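Local coordinates for beta-galactosidase (PDB 4CUA), which hydrolyses terminal beta-galactosides and is represented here by a calcium-binding carbohydrate-binding module, which probably recognises galactose-containing sugars, at residues T104-P109 against E154-R159. Residues are numbered along the deposited sequence; the frame is centred on the assembly and turned at random. Where two conformers were deposited one is given.
With EDO (1,2-ethanediol), chain E.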
loop_
_atom_site.group_PDB
_atom_site.type_symbol
_atom_site.label_atom_id
_atom_site.label_comp_id
_atom_site.label_asym_id
_atom_site.label_seq_id
_atom_site.Cartn_x
_atom_site.Cartn_y
_atom_site.Cartn_z
ATOM N N THR A 104 20.439 1.969 0.668
ATOM C CA THR A 104 20.330 1.445 2.009
ATOM C C THR A 104 19.250 0.350 2.013
ATOM O O THR A 104 18.161 0.577 1.533
ATOM C CB THR A 104 20.021 2.566 3.007
ATOM O OG1 THR A 104 21.070 3.549 2.966
ATOM C CG2 THR A 104 19.868 2.004 4.412
ATOM N N VAL A 105 19.591 -0.816 2.478
ATOM C CA VAL A 105 18.642 -1.889 2.661
ATOM C C VAL A 105 17.595 -1.422 3.716
ATOM O O VAL A 105 17.964 -1.072 4.825
ATOM C CB VAL A 105 19.373 -3.152 3.108
ATOM C CG1 VAL A 105 18.375 -4.241 3.437
ATOM C CG2 VAL A 105 20.314 -3.637 1.982
ATOM N N PRO A 106 16.308 -1.395 3.353
ATOM C CA PRO A 106 15.297 -0.963 4.329
ATOM C C PRO A 106 15.160 -1.896 5.473
ATOM O O PRO A 106 15.392 -3.090 5.318
ATOM C CB PRO A 106 14.021 -0.909 3.529
ATOM C CG PRO A 106 14.253 -1.642 2.288
ATOM C CD PRO A 106 15.700 -1.867 2.108
ATOM N N THR A 107 14.851 -1.358 6.644
ATOM C CA THR A 107 14.503 -2.126 7.839
ATOM C C THR A 107 12.970 -2.136 7.921
ATOM O O THR A 107 12.311 -1.305 7.309
ATOM C CB THR A 107 15.027 -1.387 9.094
ATOM O OG1 THR A 107 14.524 -0.049 9.115
ATOM C CG2 THR A 107 16.535 -1.342 9.088
ATOM N N ALA A 108 12.425 -3.073 8.680
ATOM C CA ALA A 108 11.001 -3.008 8.979
ATOM C C ALA A 108 10.814 -1.753 9.849
ATOM O O ALA A 108 11.460 -1.618 10.906
ATOM C CB ALA A 108 10.560 -4.222 9.755
ATOM N N PRO A 109 9.838 -0.889 9.473
ATOM C CA PRO A 109 9.513 0.229 10.360
ATOM C C PRO A 109 9.122 -0.244 11.762
ATOM O O PRO A 109 8.555 -1.306 11.984
ATOM C CB PRO A 109 8.377 0.932 9.636
ATOM C CG PRO A 109 8.627 0.606 8.182
ATOM C CD PRO A 109 9.063 -0.837 8.229
ATOM N N GLU A 154 12.896 -4.857 -9.899
ATOM C CA GLU A 154 13.390 -5.654 -8.798
ATOM C C GLU A 154 13.612 -4.744 -7.588
ATOM O O GLU A 154 14.474 -3.856 -7.568
ATOM C CB GLU A 154 14.692 -6.337 -9.178
ATOM C CG GLU A 154 15.145 -7.382 -8.195
ATOM C CD GLU A 154 16.324 -8.194 -8.701
ATOM O OE1 GLU A 154 16.732 -7.987 -9.878
ATOM O OE2 GLU A 154 16.833 -9.030 -7.926
ATOM N N THR A 155 12.803 -4.946 -6.564
ATOM C CA THR A 155 12.723 -3.947 -5.494
ATOM C C THR A 155 12.368 -4.617 -4.168
ATOM O O THR A 155 11.689 -5.665 -4.129
ATOM C CB THR A 155 11.706 -2.860 -5.847
ATOM O OG1 THR A 155 11.779 -1.823 -4.849
ATOM C CG2 THR A 155 10.327 -3.417 -5.890
ATOM N N TYR A 156 12.798 -3.969 -3.075
ATOM C CA TYR A 156 12.371 -4.364 -1.720
ATOM C C TYR A 156 10.937 -3.919 -1.408
ATOM O O TYR A 156 10.331 -4.497 -0.497
ATOM C CB TYR A 156 13.287 -3.772 -0.663
ATOM C CG TYR A 156 14.631 -4.410 -0.627
ATOM C CD1 TYR A 156 14.787 -5.690 -0.137
ATOM C CD2 TYR A 156 15.791 -3.688 -0.930
ATOM C CE1 TYR A 156 16.037 -6.292 -0.037
ATOM C CE2 TYR A 156 17.026 -4.296 -0.815
ATOM C CZ TYR A 156 17.134 -5.593 -0.402
ATOM O OH TYR A 156 18.418 -6.152 -0.273
ATOM N N ALA A 157 10.406 -2.935 -2.119
ATOM C CA ALA A 157 9.093 -2.354 -1.741
ATOM C C ALA A 157 8.463 -1.598 -2.844
ATOM O O ALA A 157 9.151 -0.937 -3.634
ATOM C CB ALA A 157 9.266 -1.450 -0.539
ATOM N N ILE A 158 7.154 -1.660 -2.945
ATOM C CA ILE A 158 6.428 -0.717 -3.719
ATOM C C ILE A 158 5.432 -0.054 -2.820
ATOM O O ILE A 158 5.073 -0.633 -1.790
ATOM C CB ILE A 158 5.802 -1.288 -5.016
ATOM C CG1 ILE A 158 4.661 -2.256 -4.664
ATOM C CG2 ILE A 158 6.922 -1.892 -5.869
ATOM C CD1 ILE A 158 3.659 -2.453 -5.772
ATOM N N ARG A 159 5.011 1.119 -3.224
ATOM C CA ARG A 159 3.949 1.843 -2.551
ATOM C C ARG A 159 3.094 2.626 -3.519
ATOM O O ARG A 159 3.506 2.940 -4.667
ATOM C CB ARG A 159 4.461 2.780 -1.466
ATOM C CG ARG A 159 5.136 4.055 -1.973
ATOM C CD ARG A 159 5.780 4.793 -0.808
ATOM N NE ARG A 159 6.300 6.064 -1.315
ATOM C CZ ARG A 159 6.956 6.921 -0.522
ATOM N NH1 ARG A 159 7.096 6.675 0.774
ATOM N NH2 ARG A 159 7.409 8.034 -1.055
HETATM C C1 EDO E . 6.609 6.828 3.863
HETATM O O1 EDO E . 6.473 7.208 5.152
HETATM C C2 EDO E . 6.036 5.353 3.788
HETATM O O2 EDO E . 5.652 5.134 2.534
#
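P106 and Y156 mark the closest backbone approach, their CA atoms 7.5 Å apart, where the irregular loop after strand 94-100 passes the break between strands 145-155 and 157-163 in this galactose-binding-like beta-sandwich domain. At the break, Y156 leaves the strand conformation (phi -76°, psi -21°) and its side chain starts toward the loop. The joint is apolar and small, burying 141 Å². The CB of P106 is directed toward Y156; the proline CD lies 3.5 Å from CD2 of Y156, while its CG rests 3.8 Å from CB of the tyrosine. The CG-CD bond of P106 thus lies at a slant along the tyrosine. Proline suits this place because it offers a compact hydrocarbon surface and has no backbone N-H to satisfy. L64, Y100 and F122 also touch it. Tyrosine is long enough to reach the preceding loop residue: with CG anti to the carbonyl carbon (chi1 -72°), the ring extends past P106 toward V105, and L71 and K73 of strand 70-83 also touch the side chain of Y156. Y156 thus combines a ring that packs against the loop with a polar hydroxyl beside V105, which is exposed. Farther along, R159 takes no part in the loop contact: its NE forms a salt bridge with E98, W128 makes a cation-pi contact, and NH1 gives a hydrogen bond of 2.7 Å to O2 of an ethanediol, near the guanidinium plane and probably from the crystallisation liquor. Both methyls of V105 approach the phenol oxygen of Y156 from one side, CG2 at 3.9 Å from OH and CG1 at 4.2 Å.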